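Local coordinates for uncharacterized conserved protein YndB, AHSA1/START domain (Micromonospora chersina, PDB 6V04), which is of unknown function but, as a START/Bet v1-like protein of the dynemicin biosynthetic locus, may bind or process an intermediate of that pathway, at residues A[26-29]-A[30-33]; A[35-38]-A[39-43]; A[120-123]-A[124-128]. All coordinates share one frame; numbering follows the deposited sequence. Where two conformers were deposited one is given.

Interaction 1. Residues A[26-29]-A[30-33]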
ATOM      1  N   GLU A  26      -7.956  22.865 -15.604  1.00 43.78           N
ATOM      2  CA  GLU A  26      -6.927  21.924 -16.037  1.00 40.47           C
ATOM      3  C   GLU A  26      -6.587  20.934 -14.930  1.00 34.25           C
ATOM      4  O   GLU A  26      -6.469  19.726 -15.178  1.00 36.66           O
ATOM      5  CB  GLU A  26      -5.679  22.688 -16.478  1.00 41.95           C
ATOM      6  CG  GLU A  26      -4.558  21.797 -16.984  1.00 47.03           C
ATOM      7  CD  GLU A  26      -3.331  22.574 -17.426  1.00 72.38           C
ATOM      8  OE1 GLU A  26      -2.282  21.934 -17.683  1.00 59.77           O
ATOM      9  OE2 GLU A  26      -3.417  23.818 -17.519  1.00 60.86           O
ATOM     10  N   VAL A  27      -6.444  21.422 -13.694  1.00 34.56           N
ATOM     11  CA  VAL A  27      -6.144  20.527 -12.585  1.00 31.79           C
ATOM     12  C   VAL A  27      -7.278  19.536 -12.389  1.00 32.08           C
ATOM     13  O   VAL A  27      -7.047  18.351 -12.128  1.00 31.71           O
ATOM     14  CB  VAL A  27      -5.874  21.328 -11.297  1.00 31.81           C
ATOM     15  CG1 VAL A  27      -5.568  20.383 -10.138  1.00 35.86           C
ATOM     16  CG2 VAL A  27      -4.743  22.329 -11.504  1.00 36.12           C
ATOM     17  N   TRP A  28      -8.525  20.007 -12.483  1.00 32.26           N
ATOM     18  CA  TRP A  28      -9.667  19.115 -12.308  1.00 29.30           C
ATOM     19  C   TRP A  28      -9.638  17.970 -13.316  1.00 31.21           C
ATOM     20  O   TRP A  28      -9.889  16.812 -12.959  1.00 29.53           O
ATOM     21  CB  TRP A  28     -10.972  19.893 -12.438  1.00 37.27           C
ATOM     22  CG  TRP A  28     -12.153  19.006 -12.266  1.00 32.12           C
ATOM     23  CD1 TRP A  28     -13.018  18.594 -13.231  1.00 37.10           C
ATOM     24  CD2 TRP A  28     -12.591  18.398 -11.046  1.00 31.61           C
ATOM     25  NE1 TRP A  28     -13.976  17.768 -12.689  1.00 39.88           N
ATOM     26  CE2 TRP A  28     -13.736  17.632 -11.349  1.00 34.58           C
ATOM     27  CE3 TRP A  28     -12.137  18.438  -9.723  1.00 33.87           C
ATOM     28  CZ2 TRP A  28     -14.435  16.917 -10.378  1.00 34.54           C
ATOM     29  CZ3 TRP A  28     -12.831  17.718  -8.762  1.00 30.96           C
ATOM     30  CH2 TRP A  28     -13.966  16.971  -9.096  1.00 29.68           C
ATOM     31  N   GLU A  29      -9.385  18.279 -14.591  1.00 32.82           N
ATOM     32  CA  GLU A  29      -9.267  17.217 -15.589  1.00 33.20           C
ATOM     33  C   GLU A  29      -8.143  16.259 -15.229  1.00 30.42           C
ATOM     34  O   GLU A  29      -8.300  15.038 -15.336  1.00 31.53           O
ATOM     35  CB  GLU A  29      -9.040  17.811 -16.979  1.00 39.95           C
ATOM     36  CG  GLU A  29     -10.253  18.515 -17.549  1.00 40.85           C
ATOM     37  CD  GLU A  29     -11.481  17.622 -17.596  1.00 51.83           C
ATOM     38  OE1 GLU A  29     -11.381  16.492 -18.123  1.00 50.92           O
ATOM     39  OE2 GLU A  29     -12.541  18.048 -17.087  1.00 56.61           O
ATOM     40  N   ALA A  30      -7.011  16.794 -14.764  1.00 33.99           N
ATOM     41  CA  ALA A  30      -5.854  15.948 -14.486  1.00 31.76           C
ATOM     42  C   ALA A  30      -6.101  14.999 -13.324  1.00 28.59           C
ATOM     43  O   ALA A  30      -5.462  13.941 -13.254  1.00 30.96           O
ATOM     44  CB  ALA A  30      -4.624  16.815 -14.211  1.00 37.77           C
ATOM     45  N   VAL A  31      -6.995  15.346 -12.391  1.00 27.30           N
ATOM     46  CA  VAL A  31      -7.268  14.467 -11.258  1.00 25.17           C
ATOM     47  C   VAL A  31      -8.546  13.652 -11.420  1.00 26.29           C
ATOM     48  O   VAL A  31      -8.879  12.880 -10.511  1.00 27.90           O
ATOM     49  CB  VAL A  31      -7.309  15.249  -9.924  1.00 26.77           C
ATOM     50  CG1 VAL A  31      -6.043  16.047  -9.746  1.00 29.47           C
ATOM     51  CG2 VAL A  31      -8.544  16.146  -9.832  1.00 29.57           C
ATOM     52  N   THR A  32      -9.258  13.756 -12.566  1.00 28.33           N
ATOM     53  CA  THR A  32     -10.479  12.975 -12.794  1.00 29.23           C
ATOM     54  C   THR A  32     -10.477  12.148 -14.075  1.00 32.10           C
ATOM     55  O   THR A  32     -11.008  11.035 -14.068  1.00 32.16           O
ATOM     56  CB  THR A  32     -11.721  13.883 -12.817  1.00 31.56           C
ATOM     57  OG1 THR A  32     -11.570  14.921 -13.803  1.00 34.33           O
ATOM     58  CG2 THR A  32     -11.968  14.478 -11.436  1.00 30.61           C
ATOM     59  N   ASP A  33      -9.955  12.675 -15.179  1.00 31.56           N
ATOM     60  CA  ASP A  33      -9.938  11.922 -16.435  1.00 34.96           C
ATOM     61  C   ASP A  33      -9.023  10.715 -16.263  1.00 32.67           C
ATOM     62  O   ASP A  33      -7.832  10.899 -16.000  1.00 30.52           O
ATOM     63  CB  ASP A  33      -9.452  12.815 -17.573  1.00 31.31           C
ATOM     64  CG  ASP A  33      -9.482  12.122 -18.934  1.00 35.08           C
ATOM     65  OD1 ASP A  33      -9.474  10.880 -18.979  1.00 40.31           O
ATOM     66  OD2 ASP A  33      -9.508  12.837 -19.963  1.00 42.27           O
TER
HETATM   67  O   HOH W   1      -9.421  15.720 -19.868  1.00 42.94           O
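Thr-32 turns back on Trp-28 and uses both branches of its side chain. The methyl CG2 lies over one face of the indole, 3.7 Å from the centroid of the six-membered ring of Trp-28 and 17° off the ring normal, a CH-pi contact. The hydroxyl goes to the backbone instead: OG1 of Thr-32 donates to Trp-28 O at 2.7 Å, approaching 35° out of the carbonyl plane. A chi1 of 56° sets OG1 between the backbone N and carbonyl carbon of Thr-32, from where one residue can grip the carbonyl and roof the ring of the same tryptophan. Val-31 makes looser apolar contacts, its CG1 4.4 Å from Val-27 CG1 and its CG2 oblique to the Trp-28 ring. These valines, with Trp-28, face strand 90-98 through Leu-96 and Trp-94, whereas Ala-30 packs on Leu-133 and Leu-137 of helix 116-139. Helix 24-32 is the first of the two short helices that follow the opening strand in the helix-grip fold of START/Bet v1-like domains. Along its backbone, Ala-30 N bonds to Glu-26 O at 3.0 Å. Further on, Glu-29 O accepts twice, from Asp-33 N at 2.9 Å and from Thr-32 N, which comes from above the carbonyl plane. The acidic side chains of Glu-29 and Asp-33 stand close, OE1 of the former 4.5 Å from OD2 of the latter. A water donating to Glu-29 OE1 at 2.7 Å and to Asp-33 OD2 at 2.9 Å probably offsets part of their repulsion, while Asp-33 OD1 caps the next helix at Arg-35 N.

Interaction 2. Residues A[35-38]-A[39-43]; sequences RRVA and QWFGH
Helix 34-40 unwinds around a single carbonyl, that of Val-37, onto which the backbone N-H groups of Trp-40, Phe-41 and Gly-42 converge. The bond from Phe-41 N to Val-37 O is the short one, 2.8 Å, and runs nearly along the C=O axis. Gly-42 N reaches the same oxygen of Val-37 at 3.3 Å from above the carbonyl plane, an i to i+5 bond that widens the last turn, and Trp-40 N adds a weak third. At the preceding carbonyl, Gln-39 N bonds to Arg-36 O at 2.8 Å, an i to i+3 bond. Ala-38 CA meets Gly-42 O at 3.2 Å in a C-H...O contact as the chain folds past the helix.

The indole of Trp-40 turns back over this turn because CG lies between its own backbone N and carbonyl carbon (chi1 65°). One face looks onto Val-37 O, and CD1 of Trp-40 comes within 3.3 Å of Arg-36 O; NE1 is hydrogen-bonded outside this turn, to Ala-30 O. Val-37 and Phe-41 point the same way, side by side, with Val-37 CG1 at the edge of the phenyl ring, 3.8 Å from Phe-41 CD2. That ring meets Phe-129 and Trp-94 edge-to-face. His-43 then pairs with Asp-57 through the backbone, the passage from the second short helix into the curved sheet that characterises the helix-grip fold.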
ATOM      1  N   ARG A  35      -7.473   8.768 -18.231  1.00 32.63           N
ATOM      2  CA  ARG A  35      -6.278   8.795 -19.070  1.00 31.45           C
ATOM      3  C   ARG A  35      -5.219   9.716 -18.479  1.00 34.91           C
ATOM      4  O   ARG A  35      -4.020   9.419 -18.542  1.00 38.26           O
ATOM      5  CB  ARG A  35      -6.622   9.233 -20.498  1.00 38.60           C
ATOM      6  CG  ARG A  35      -5.467   8.994 -21.472  1.00 64.66           C
ATOM      7  CD  ARG A  35      -5.653   9.708 -22.807  1.00 78.32           C
ATOM      8  NE  ARG A  35      -5.642  11.163 -22.668  1.00 88.11           N
ATOM      9  CZ  ARG A  35      -4.545  11.896 -22.493  1.00 91.81           C
ATOM     10  NH1 ARG A  35      -3.352  11.318 -22.423  1.00 92.86           N
ATOM     11  NH2 ARG A  35      -4.643  13.214 -22.380  1.00 93.34           N
ATOM     12  N   ARG A  36      -5.642  10.850 -17.915  0.60 28.99           N
ATOM     13  CA  ARG A  36      -4.700  11.762 -17.282  0.60 31.03           C
ATOM     14  C   ARG A  36      -4.251  11.240 -15.923  0.60 29.02           C
ATOM     15  O   ARG A  36      -3.066  11.319 -15.586  0.60 27.12           O
ATOM     16  CB  ARG A  36      -5.331  13.153 -17.136  0.60 27.87           C
ATOM     17  CG  ARG A  36      -5.648  13.821 -18.475  0.60 32.58           C
ATOM     18  CD  ARG A  36      -5.982  15.297 -18.302  0.60 37.26           C
ATOM     19  NE  ARG A  36      -6.364  15.936 -19.560  0.60 37.78           N
ATOM     20  CZ  ARG A  36      -5.512  16.512 -20.407  0.60 42.65           C
ATOM     21  NH1 ARG A  36      -4.211  16.542 -20.141  0.60 38.61           N
ATOM     22  NH2 ARG A  36      -5.964  17.059 -21.529  0.60 43.57           N
ATOM     23  N   VAL A  37      -5.185  10.712 -15.125  1.00 26.64           N
ATOM     24  CA  VAL A  37      -4.830  10.179 -13.812  1.00 25.82           C
ATOM     25  C   VAL A  37      -3.756   9.106 -13.936  1.00 26.25           C
ATOM     26  O   VAL A  37      -2.876   8.986 -13.071  1.00 25.24           O
ATOM     27  CB  VAL A  37      -6.092   9.645 -13.097  1.00 26.83           C
ATOM     28  CG1 VAL A  37      -5.747   8.929 -11.790  1.00 25.18           C
ATOM     29  CG2 VAL A  37      -7.062  10.786 -12.822  1.00 27.52           C
ATOM     30  N   ALA A  38      -3.808   8.314 -15.010  1.00 27.11           N
ATOM     31  CA  ALA A  38      -2.817   7.267 -15.230  1.00 26.40           C
ATOM     32  C   ALA A  38      -1.443   7.815 -15.581  1.00 28.22           C
ATOM     33  O   ALA A  38      -0.476   7.047 -15.599  1.00 29.69           O
ATOM     34  CB  ALA A  38      -3.316   6.331 -16.327  1.00 28.87           C
ATOM     35  N   GLN A  39      -1.324   9.110 -15.869  1.00 26.69           N
ATOM     36  CA  GLN A  39      -0.018   9.671 -16.192  1.00 26.46           C
ATOM     37  C   GLN A  39       0.779  10.069 -14.962  1.00 25.91           C
ATOM     38  O   GLN A  39       1.990  10.271 -15.073  1.00 28.46           O
ATOM     39  CB  GLN A  39      -0.168  10.886 -17.111  1.00 31.51           C
ATOM     40  CG  GLN A  39      -0.968  10.614 -18.374  1.00 34.74           C
ATOM     41  CD  GLN A  39      -0.405   9.483 -19.182  1.00 49.09           C
ATOM     42  OE1 GLN A  39      -1.113   8.534 -19.529  1.00 57.05           O
ATOM     43  NE2 GLN A  39       0.879   9.571 -19.492  1.00 36.20           N
ATOM     44  N   TRP A  40       0.135  10.209 -13.786  1.00 25.77           N
ATOM     45  CA  TRP A  40       0.849  10.613 -12.579  1.00 24.83           C
ATOM     46  C   TRP A  40       0.488   9.816 -11.336  1.00 25.10           C
ATOM     47  O   TRP A  40       1.327   9.724 -10.433  1.00 25.32           O
ATOM     48  CB  TRP A  40       0.610  12.118 -12.299  1.00 27.04           C
ATOM     49  CG  TRP A  40      -0.822  12.443 -11.986  1.00 26.86           C
ATOM     50  CD1 TRP A  40      -1.819  12.688 -12.887  1.00 31.29           C
ATOM     51  CD2 TRP A  40      -1.422  12.531 -10.688  1.00 29.30           C
ATOM     52  NE1 TRP A  40      -3.001  12.927 -12.227  1.00 29.91           N
ATOM     53  CE2 TRP A  40      -2.785  12.828 -10.878  1.00 27.10           C
ATOM     54  CE3 TRP A  40      -0.941  12.386  -9.385  1.00 24.90           C
ATOM     55  CZ2 TRP A  40      -3.671  12.997  -9.802  1.00 25.91           C
ATOM     56  CZ3 TRP A  40      -1.833  12.553  -8.316  1.00 26.12           C
ATOM     57  CH2 TRP A  40      -3.175  12.830  -8.543  1.00 26.02           C
ATOM     58  N   PHE A  41      -0.713   9.237 -11.245  1.00 24.82           N
ATOM     59  CA  PHE A  41      -1.196   8.604 -10.023  1.00 23.62           C
ATOM     60  C   PHE A  41      -1.268   7.089 -10.168  1.00 25.12           C
ATOM     61  O   PHE A  41      -0.511   6.368  -9.513  1.00 25.73           O
ATOM     62  CB  PHE A  41      -2.565   9.192  -9.658  1.00 23.33           C
ATOM     63  CG  PHE A  41      -3.132   8.681  -8.354  1.00 24.79           C
ATOM     64  CD1 PHE A  41      -2.444   8.851  -7.174  1.00 26.95           C
ATOM     65  CD2 PHE A  41      -4.386   8.080  -8.316  1.00 25.29           C
ATOM     66  CE1 PHE A  41      -2.983   8.398  -5.964  1.00 28.37           C
ATOM     67  CE2 PHE A  41      -4.927   7.630  -7.117  1.00 26.70           C
ATOM     68  CZ  PHE A  41      -4.216   7.776  -5.953  1.00 26.56           C
ATOM     69  N   GLY A  42      -2.181   6.587 -10.984  1.00 24.31           N
ATOM     70  CA  GLY A  42      -2.395   5.158 -11.102  1.00 26.08           C
ATOM     71  C   GLY A  42      -3.517   4.914 -12.080  1.00 25.18           C
ATOM     72  O   GLY A  42      -4.100   5.848 -12.637  1.00 26.36           O
ATOM     73  N   HIS A  43      -3.821   3.639 -12.279  1.00 23.60           N
ATOM     74  CA  HIS A  43      -4.817   3.222 -13.252  1.00 23.16           C
ATOM     75  C   HIS A  43      -6.165   3.018 -12.569  1.00 25.68           C
ATOM     76  O   HIS A  43      -6.310   2.116 -11.739  1.00 24.08           O
ATOM     77  CB  HIS A  43      -4.383   1.934 -13.945  1.00 24.87           C
ATOM     78  CG  HIS A  43      -5.428   1.374 -14.854  1.00 30.47           C
ATOM     79  ND1 HIS A  43      -5.594   1.811 -16.149  1.00 39.06           N
ATOM     80  CD2 HIS A  43      -6.394   0.450 -14.638  1.00 35.12           C
ATOM     81  CE1 HIS A  43      -6.608   1.168 -16.700  1.00 41.89           C
ATOM     82  NE2 HIS A  43      -7.111   0.336 -15.806  1.00 35.93           N
TER

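Interaction 3. Residues A[120-123]-A[124-128]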
ATOM      1  N   ALA A 120       3.701   9.242   9.397  1.00 36.24           N
ATOM      2  CA  ALA A 120       4.809   9.839   8.660  1.00 37.04           C
ATOM      3  C   ALA A 120       4.936   9.235   7.268  1.00 35.50           C
ATOM      4  O   ALA A 120       5.132   9.954   6.278  1.00 36.67           O
ATOM      5  CB  ALA A 120       6.110   9.657   9.438  1.00 45.35           C
ATOM      6  N   GLN A 121       4.839   7.909   7.172  1.00 36.86           N
ATOM      7  CA  GLN A 121       4.897   7.260   5.864  1.00 34.82           C
ATOM      8  C   GLN A 121       3.780   7.753   4.953  1.00 30.59           C
ATOM      9  O   GLN A 121       3.984   7.944   3.746  1.00 31.36           O
ATOM     10  CB  GLN A 121       4.801   5.742   6.027  1.00 39.22           C
ATOM     11  CG  GLN A 121       6.073   5.055   6.485  1.00 71.35           C
ATOM     12  CD  GLN A 121       5.833   3.602   6.858  1.00 87.01           C
ATOM     13  OE1 GLN A 121       5.912   2.710   6.011  1.00 89.15           O
ATOM     14  NE2 GLN A 121       5.529   3.359   8.128  1.00 89.89           N
ATOM     15  N   LEU A 122       2.588   7.940   5.512  1.00 30.48           N
ATOM     16  CA  LEU A 122       1.449   8.353   4.704  1.00 29.72           C
ATOM     17  C   LEU A 122       1.599   9.794   4.236  1.00 28.75           C
ATOM     18  O   LEU A 122       1.256  10.119   3.093  1.00 29.91           O
ATOM     19  CB  LEU A 122       0.162   8.157   5.506  1.00 30.25           C
ATOM     20  CG  LEU A 122      -1.142   8.185   4.728  1.00 36.14           C
ATOM     21  CD1 LEU A 122      -1.109   7.228   3.541  1.00 41.00           C
ATOM     22  CD2 LEU A 122      -2.277   7.822   5.663  1.00 39.98           C
ATOM     23  N   LYS A 123       2.108  10.677   5.095  1.00 30.14           N
ATOM     24  CA  LYS A 123       2.382  12.036   4.648  1.00 30.89           C
ATOM     25  C   LYS A 123       3.396  12.038   3.512  1.00 34.09           C
ATOM     26  O   LYS A 123       3.201  12.717   2.495  1.00 30.31           O
ATOM     27  CB  LYS A 123       2.882  12.890   5.808  1.00 35.17           C
ATOM     28  CG  LYS A 123       2.925  14.371   5.482  1.00 48.41           C
ATOM     29  CD  LYS A 123       3.388  15.190   6.678  1.00 63.56           C
ATOM     30  CE  LYS A 123       3.359  16.680   6.379  1.00 78.60           C
ATOM     31  NZ  LYS A 123       1.972  17.185   6.163  1.00 84.78           N
ATOM     32  N   ALA A 124       4.469  11.255   3.651  1.00 29.00           N
ATOM     33  CA  ALA A 124       5.467  11.179   2.592  1.00 30.09           C
ATOM     34  C   ALA A 124       4.857  10.633   1.309  1.00 27.70           C
ATOM     35  O   ALA A 124       5.174  11.111   0.210  1.00 29.71           O
ATOM     36  CB  ALA A 124       6.640  10.306   3.038  1.00 31.77           C
ATOM     37  N   GLY A 125       3.970   9.640   1.437  1.00 26.88           N
ATOM     38  CA  GLY A 125       3.316   9.076   0.266  1.00 27.25           C
ATOM     39  C   GLY A 125       2.473  10.084  -0.480  1.00 25.72           C
ATOM     40  O   GLY A 125       2.521  10.166  -1.710  1.00 27.34           O
ATOM     41  N   TRP A 126       1.691  10.878   0.256  1.00 25.35           N
ATOM     42  CA  TRP A 126       0.876  11.896  -0.400  1.00 24.90           C
ATOM     43  C   TRP A 126       1.720  13.037  -0.954  1.00 26.89           C
ATOM     44  O   TRP A 126       1.363  13.615  -1.987  1.00 28.64           O
ATOM     45  CB  TRP A 126      -0.178  12.433   0.575  1.00 27.09           C
ATOM     46  CG  TRP A 126      -1.391  11.549   0.673  1.00 23.91           C
ATOM     47  CD1 TRP A 126      -1.843  10.883   1.771  1.00 27.67           C
ATOM     48  CD2 TRP A 126      -2.303  11.243  -0.382  1.00 27.50           C
ATOM     49  NE1 TRP A 126      -2.975  10.177   1.466  1.00 28.11           N
ATOM     50  CE2 TRP A 126      -3.281  10.380   0.148  1.00 27.06           C
ATOM     51  CE3 TRP A 126      -2.384  11.610  -1.720  1.00 28.31           C
ATOM     52  CZ2 TRP A 126      -4.323   9.886  -0.619  1.00 25.77           C
ATOM     53  CZ3 TRP A 126      -3.426  11.119  -2.476  1.00 30.07           C
ATOM     54  CH2 TRP A 126      -4.380  10.267  -1.921  1.00 30.10           C
ATOM     55  N   LEU A 127       2.843  13.369  -0.308  1.00 27.17           N
ATOM     56  CA  LEU A 127       3.722  14.386  -0.874  1.00 28.78           C
ATOM     57  C   LEU A 127       4.318  13.910  -2.191  1.00 28.24           C
ATOM     58  O   LEU A 127       4.511  14.704  -3.120  1.00 30.20           O
ATOM     59  CB  LEU A 127       4.831  14.746   0.115  1.00 29.58           C
ATOM     60  CG  LEU A 127       4.411  15.650   1.279  1.00 42.52           C
ATOM     61  CD1 LEU A 127       5.571  15.805   2.251  1.00 55.14           C
ATOM     62  CD2 LEU A 127       3.962  17.006   0.767  1.00 47.94           C
ATOM     63  N   ASP A 128       4.630  12.613  -2.280  1.00 27.61           N
ATOM     64  CA  ASP A 128       5.104  12.026  -3.528  1.00 27.76           C
ATOM     65  C   ASP A 128       4.039  12.133  -4.613  1.00 26.93           C
ATOM     66  O   ASP A 128       4.317  12.563  -5.738  1.00 27.40           O
ATOM     67  CB  ASP A 128       5.510  10.574  -3.246  1.00 27.82           C
ATOM     68  CG  ASP A 128       5.827   9.785  -4.493  1.00 27.88           C
ATOM     69  OD1 ASP A 128       4.882   9.372  -5.186  1.00 28.94           O
ATOM     70  OD2 ASP A 128       7.026   9.561  -4.753  1.00 30.51           O
TER
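The indole of Trp-126 receives Leu-122 at its pyrrole end. Leu-122 CG lies 4.1 Å from Trp-126 CD1, and methyl CD1 of Leu-122 is equally far, 4.1 Å, from Trp-126 NE1. The two side chains run side by side in the same direction, one helical turn apart. With chi1 at -82°, the indole CG of Trp-126 stands beside its backbone N and CD1 is brought back over the preceding turn, 3.5 Å from Leu-122 O, which approaches the ring obliquely. Leu-122 has the other setting, CG anti to the backbone N (chi1 -165°), and leans along the helix toward the tryptophan. The indole N-H is satisfied beyond the helix by Asp-109 OD2, a bond that should help fix the rotation of the ring, and the ring of Trp-94 meets the indole with planes at about 90°.

Regular i to i+4 bonds carry the backbone: Trp-126 N to Leu-122 O at 3.0 Å, Leu-127 N to Lys-123 O at 2.9 Å, with the Ala-124 and Gly-125 amides bonded likewise to Ala-120 and Gln-121. Leu-127 CG also packs against the same carbonyl, 3.4 Å from Lys-123 O. The aliphatic parts of these two residues barely meet, Lys-123 CG and Leu-127 CD1 being 4.4 Å apart.

This is the long helix 116-139, around which the sheet of the helix-grip fold curves: Lys-123, Trp-126 and Leu-127 all rest on Val-16 of strand 14-20, while Leu-122 touches Asp-109 and Trp-126 touches Val-107, both of strand 103-110.

Interactions 1 and 2 occupy successive short helices, their centres 10 Å apart, and are tied directly: Ala-30 O accepts from Trp-40 NE1 at 2.9 Å, and Val-37 CG2 packs 3.5 Å from Val-31 C. Interaction 3 lies on the long helix, its centre 18 Å from that of interaction 2 and 21 Å from that of interaction 1, without touching either. Trp-94 of strand 90-98 bridges all three, meeting Val-31, Phe-41 and Trp-126. Interaction 3 is the one nearest the metal region: the Gln-121 side chain is about 10 Å from that of Gln-149, a residue seen to bind magnesium, though not in this chain of the model, and Ala-124's about 12 Å from a bound magnesium ion.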